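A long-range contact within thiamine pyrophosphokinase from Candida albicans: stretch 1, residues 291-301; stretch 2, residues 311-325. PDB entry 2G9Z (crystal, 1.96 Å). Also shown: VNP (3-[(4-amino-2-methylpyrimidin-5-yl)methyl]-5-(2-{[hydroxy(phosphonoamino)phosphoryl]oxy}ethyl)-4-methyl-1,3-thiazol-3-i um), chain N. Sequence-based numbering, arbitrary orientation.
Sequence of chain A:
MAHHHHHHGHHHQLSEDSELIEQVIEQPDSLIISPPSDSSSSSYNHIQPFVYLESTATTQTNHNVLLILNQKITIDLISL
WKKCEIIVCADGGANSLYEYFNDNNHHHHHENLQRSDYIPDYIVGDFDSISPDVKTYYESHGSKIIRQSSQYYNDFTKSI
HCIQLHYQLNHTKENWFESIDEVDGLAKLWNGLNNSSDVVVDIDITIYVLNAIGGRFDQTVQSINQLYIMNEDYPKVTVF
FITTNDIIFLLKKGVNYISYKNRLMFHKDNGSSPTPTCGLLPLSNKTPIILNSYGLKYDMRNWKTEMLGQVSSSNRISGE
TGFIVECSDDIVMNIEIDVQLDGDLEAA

Stretch 1, residues 291-301: LNSYGLKYDMR
Stretch 2 311-325: VSSSNRISGETGFIV

How do the backbones run? Strand 291-294 lies antiparallel to strand 322-325, at 162° between their directions and 4.6 Å at closest approach. Tyr294 faces Ile324 as a hydrogen-bonded pair: Tyr294 N to Ile324 O and Ile324 N to Tyr294 O are both 2.8 Å. Ser293 and Val325 form the neighbouring non-hydrogen-bonded pair, CA to CA 4.3 Å. Their side chains share one sheet face; those of Tyr294 and Ile324 share the other, where Ile324 CG2 meets the edge of the tyrosine ring at Tyr294 CD2, 3.7 Å away.

What does Leu296 do, with the largest area covered? Its backbone is extended (phi/psi -93/154), and its side chain has chi1 m and chi2 t. Leu296 CD2 lies over one face of the Phe323 ring, 4.0 Å from the ring centroid, a CH-pi contact. Phe323 has chi1 p. Leu296 CD2 also lies 4.3 Å from Ile317 CG1, and a single backbone bridge joins these residues, CA to CA 4.6 Å. Next along, Lys297 N donates to Arg316 O at 2.7 Å.

How does Asn315 grip the other stretch? With chi1 -153° (t) and chi2 -36°, its amide brackets the Tyr298 backbone: Asn315 OD1 accepts from Tyr298 N and Asn315 ND2 donates to Tyr298 O, each at 3.0 Å. Asn315 OD1 also accepts from Arg316 N at 2.9 Å, while Asn315 ND2 donates to Ser312 OG at 3.0 Å. One side chain thus pairs with the Tyr298 backbone across the contact and also bonds within its own stretch.

Why is there a glycine at 295? Its phi/psi of 119/-7 would jam a CB against the preceding carbonyl, and an ideal CB on Gly295 would sit 2.5 Å from Phe323 CB, a clash. Gly295 O accepts from both Ser318 N, at 2.7 Å, and Gly319 N, at 2.9 Å.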

# COMPACT_ATOMS: atom_id res chain seq x y z
N LEU A 291 11.60 -10.47 15.27
CA LEU A 291 10.45 -10.12 16.08
C LEU A 291 10.15 -11.10 17.22
O LEU A 291 10.38 -12.30 17.12
CB LEU A 291 9.20 -10.02 15.20
CG LEU A 291 9.17 -9.01 14.05
CD1 LEU A 291 7.95 -9.28 13.17
CD2 LEU A 291 9.15 -7.61 14.60
N ASN A 292 9.62 -10.55 18.31
CA ASN A 292 9.19 -11.31 19.47
C ASN A 292 7.91 -10.63 19.90
O ASN A 292 7.92 -9.45 20.24
CB ASN A 292 10.21 -11.23 20.61
CG ASN A 292 11.40 -12.13 20.38
OD1 ASN A 292 11.25 -13.33 20.16
ND2 ASN A 292 12.60 -11.56 20.45
N SER A 293 6.79 -11.35 19.86
CA SER A 293 5.53 -10.75 20.26
C SER A 293 4.88 -11.52 21.40
O SER A 293 5.10 -12.71 21.57
CB SER A 293 4.56 -10.69 19.08
OG SER A 293 4.21 -11.98 18.61
N TYR A 294 4.09 -10.80 22.19
CA TYR A 294 3.36 -11.38 23.32
C TYR A 294 1.98 -10.75 23.27
O TYR A 294 1.83 -9.55 23.52
CB TYR A 294 4.06 -11.03 24.64
CG TYR A 294 5.54 -11.34 24.63
CD1 TYR A 294 6.01 -12.61 25.00
CD2 TYR A 294 6.46 -10.40 24.19
CE1 TYR A 294 7.37 -12.92 24.92
CE2 TYR A 294 7.81 -10.70 24.11
CZ TYR A 294 8.26 -11.95 24.47
OH TYR A 294 9.61 -12.24 24.38
N GLY A 295 0.96 -11.54 22.93
CA GLY A 295 -0.38 -10.99 22.86
C GLY A 295 -1.04 -11.07 21.49
O GLY A 295 -2.20 -10.74 21.35
N LEU A 296 -0.29 -11.50 20.48
CA LEU A 296 -0.88 -11.64 19.15
C LEU A 296 -1.36 -13.09 19.02
O LEU A 296 -0.84 -13.98 19.69
CB LEU A 296 0.15 -11.33 18.07
CG LEU A 296 0.72 -9.91 18.14
CD1 LEU A 296 1.66 -9.67 16.96
CD2 LEU A 296 -0.42 -8.89 18.13
N LYS A 297 -2.36 -13.31 18.17
CA LYS A 297 -2.92 -14.64 17.95
C LYS A 297 -1.81 -15.59 17.50
O LYS A 297 -1.75 -16.74 17.94
CB LYS A 297 -4.02 -14.58 16.89
CG LYS A 297 -4.70 -15.91 16.58
CD LYS A 297 -5.52 -16.43 17.75
CE LYS A 297 -6.18 -17.76 17.40
NZ LYS A 297 -6.93 -18.31 18.57
N TYR A 298 -0.94 -15.11 16.63
CA TYR A 298 0.19 -15.90 16.16
C TYR A 298 1.43 -15.16 16.65
O TYR A 298 2.03 -14.37 15.92
CB TYR A 298 0.15 -16.00 14.63
CG TYR A 298 -1.15 -16.58 14.14
CD1 TYR A 298 -1.33 -17.96 14.03
CD2 TYR A 298 -2.23 -15.76 13.85
CE1 TYR A 298 -2.55 -18.50 13.64
CE2 TYR A 298 -3.46 -16.29 13.47
CZ TYR A 298 -3.62 -17.65 13.37
OH TYR A 298 -4.85 -18.16 13.01
N ASP A 299 1.77 -15.40 17.91
CA ASP A 299 2.92 -14.75 18.52
C ASP A 299 4.21 -15.28 17.94
O ASP A 299 4.34 -16.47 17.66
CB ASP A 299 2.93 -14.94 20.05
CG ASP A 299 2.17 -13.84 20.78
OD1 ASP A 299 2.16 -12.69 20.27
OD2 ASP A 299 1.61 -14.11 21.87
N MET A 300 5.16 -14.37 17.76
CA MET A 300 6.45 -14.72 17.19
C MET A 300 7.56 -14.66 18.23
O MET A 300 7.51 -13.86 19.17
CB MET A 300 6.76 -13.76 16.03
CG MET A 300 5.81 -13.88 14.84
SD MET A 300 5.60 -12.33 13.90
CE MET A 300 4.45 -11.47 14.95
N ARG A 301 8.55 -15.52 18.07
CA ARG A 301 9.70 -15.54 18.95
C ARG A 301 10.90 -15.70 18.04
O ARG A 301 10.98 -16.67 17.29
CB ARG A 301 9.60 -16.70 19.96
CG ARG A 301 8.38 -16.62 20.88
CD ARG A 301 8.32 -15.27 21.59
NE ARG A 301 6.97 -14.91 21.99
CZ ARG A 301 6.28 -15.51 22.95
NH1 ARG A 301 6.83 -16.51 23.64
NH2 ARG A 301 5.04 -15.12 23.23
N VAL A 311 6.42 -12.59 5.98
CA VAL A 311 5.83 -11.37 6.50
C VAL A 311 4.57 -11.77 7.25
O VAL A 311 3.73 -12.50 6.72
CB VAL A 311 5.45 -10.38 5.37
CG1 VAL A 311 4.60 -9.24 5.95
CG2 VAL A 311 6.70 -9.82 4.73
N SER A 312 4.44 -11.31 8.48
CA SER A 312 3.26 -11.64 9.26
C SER A 312 2.09 -10.76 8.82
O SER A 312 2.08 -9.55 9.08
CB SER A 312 3.53 -11.44 10.75
OG SER A 312 2.36 -11.67 11.51
N SER A 313 1.12 -11.36 8.14
CA SER A 313 -0.08 -10.65 7.72
C SER A 313 -1.23 -11.50 8.20
O SER A 313 -1.06 -12.70 8.46
CB SER A 313 -0.13 -10.45 6.19
OG SER A 313 -0.15 -11.68 5.50
N SER A 314 -2.41 -10.90 8.32
CA SER A 314 -3.57 -11.61 8.84
C SER A 314 -3.31 -12.15 10.25
O SER A 314 -3.83 -13.20 10.63
CB SER A 314 -3.97 -12.75 7.90
OG SER A 314 -4.49 -12.22 6.69
N ASN A 315 -2.48 -11.46 11.02
CA ASN A 315 -2.24 -11.87 12.40
C ASN A 315 -3.45 -11.27 13.12
O ASN A 315 -4.21 -10.52 12.50
CB ASN A 315 -0.95 -11.25 12.97
CG ASN A 315 -0.33 -12.10 14.07
OD1 ASN A 315 -1.04 -12.71 14.87
ND2 ASN A 315 1.00 -12.13 14.13
N ARG A 316 -3.65 -11.60 14.39
CA ARG A 316 -4.79 -11.07 15.14
C ARG A 316 -4.32 -10.64 16.53
O ARG A 316 -3.27 -11.07 17.01
CB ARG A 316 -5.91 -12.10 15.32
CG ARG A 316 -6.12 -13.07 14.17
CD ARG A 316 -6.81 -12.46 12.96
NE ARG A 316 -7.05 -13.50 11.96
CZ ARG A 316 -7.22 -13.29 10.66
NH1 ARG A 316 -7.19 -12.06 10.18
NH2 ARG A 316 -7.40 -14.32 9.84
N ILE A 317 -5.12 -9.80 17.18
CA ILE A 317 -4.78 -9.31 18.51
C ILE A 317 -5.52 -10.08 19.60
O ILE A 317 -6.74 -10.04 19.69
CB ILE A 317 -5.10 -7.80 18.62
CG1 ILE A 317 -4.26 -7.02 17.59
CG2 ILE A 317 -4.81 -7.31 20.04
CD1 ILE A 317 -4.49 -5.53 17.61
N SER A 318 -4.76 -10.81 20.42
CA SER A 318 -5.33 -11.58 21.51
C SER A 318 -5.35 -10.79 22.82
O SER A 318 -6.23 -10.99 23.66
CB SER A 318 -4.53 -12.88 21.72
OG SER A 318 -4.66 -13.75 20.60
N GLY A 319 -4.38 -9.90 22.99
CA GLY A 319 -4.33 -9.09 24.21
C GLY A 319 -5.57 -8.24 24.37
O GLY A 319 -5.88 -7.42 23.52
N GLU A 320 -6.29 -8.43 25.48
CA GLU A 320 -7.52 -7.68 25.70
C GLU A 320 -7.29 -6.21 26.01
O GLU A 320 -8.11 -5.36 25.67
CB GLU A 320 -8.32 -8.30 26.85
CG GLU A 320 -8.66 -9.77 26.67
CD GLU A 320 -9.81 -10.19 27.55
OE1 GLU A 320 -9.73 -9.98 28.78
OE2 GLU A 320 -10.80 -10.74 27.00
N THR A 321 -6.17 -5.91 26.65
CA THR A 321 -5.84 -4.54 27.04
C THR A 321 -4.53 -4.06 26.43
O THR A 321 -4.14 -2.91 26.61
CB THR A 321 -5.73 -4.43 28.57
OG1 THR A 321 -4.62 -5.21 29.02
CG2 THR A 321 -7.00 -4.95 29.23
N GLY A 322 -3.86 -4.95 25.71
CA GLY A 322 -2.61 -4.57 25.09
C GLY A 322 -1.77 -5.78 24.72
O GLY A 322 -2.11 -6.90 25.06
N PHE A 323 -0.68 -5.53 24.00
CA PHE A 323 0.22 -6.59 23.60
C PHE A 323 1.63 -6.03 23.47
O PHE A 323 1.82 -4.81 23.46
CB PHE A 323 -0.22 -7.22 22.27
CG PHE A 323 -0.25 -6.25 21.11
CD1 PHE A 323 -1.39 -5.49 20.85
CD2 PHE A 323 0.85 -6.12 20.26
CE1 PHE A 323 -1.44 -4.60 19.77
CE2 PHE A 323 0.83 -5.23 19.18
CZ PHE A 323 -0.32 -4.47 18.93
N ILE A 324 2.61 -6.91 23.36
CA ILE A 324 3.98 -6.47 23.25
C ILE A 324 4.69 -6.98 22.00
O ILE A 324 4.55 -8.14 21.62
CB ILE A 324 4.80 -6.94 24.47
CG1 ILE A 324 4.29 -6.24 25.73
CG2 ILE A 324 6.29 -6.68 24.23
CD1 ILE A 324 4.90 -6.77 27.01
N VAL A 325 5.44 -6.09 21.36
CA VAL A 325 6.23 -6.50 20.20
C VAL A 325 7.63 -5.94 20.36
O VAL A 325 7.81 -4.74 20.58
CB VAL A 325 5.67 -6.00 18.86
CG1 VAL A 325 6.61 -6.42 17.72
CG2 VAL A 325 4.27 -6.56 18.63
O2G VNP N . -8.49 -14.13 7.44
PG VNP N . -8.29 -12.83 6.52
O3G VNP N . -7.74 -11.71 7.31
O1G VNP N . -9.74 -12.49 5.91
N3B VNP N . -7.32 -13.23 5.28
PB VNP N . -7.49 -14.76 4.76
O2B VNP N . -6.74 -14.91 3.50
O1B VNP N . -8.93 -15.08 4.74
O1 VNP N . -6.79 -15.64 5.91
C7 VNP N . -5.41 -15.54 6.28
C12 VNP N . -5.00 -16.91 6.81
C11 VNP N . -3.60 -17.04 7.42
C10 VNP N . -3.41 -16.47 8.82
CM4 VNP N . -4.53 -16.43 9.86
S1 VNP N . -2.22 -16.22 6.55
C9 VNP N . -1.34 -15.95 8.04
N5 VNP N . -2.18 -15.99 9.07
C7A VNP N . -1.83 -15.46 10.39
C5A VNP N . -0.34 -15.50 10.70
C6A VNP N . 0.28 -14.27 10.94
N1A VNP N . 1.54 -14.20 11.30
C2A VNP N . 2.28 -15.31 11.45
CM2 VNP N . 3.74 -15.20 11.91
N3A VNP N . 1.74 -16.52 11.22
C4A VNP N . 0.45 -16.63 10.86
N4A VNP N . -0.05 -17.85 10.65
O HOH W 1 -7.24 -16.47 12.55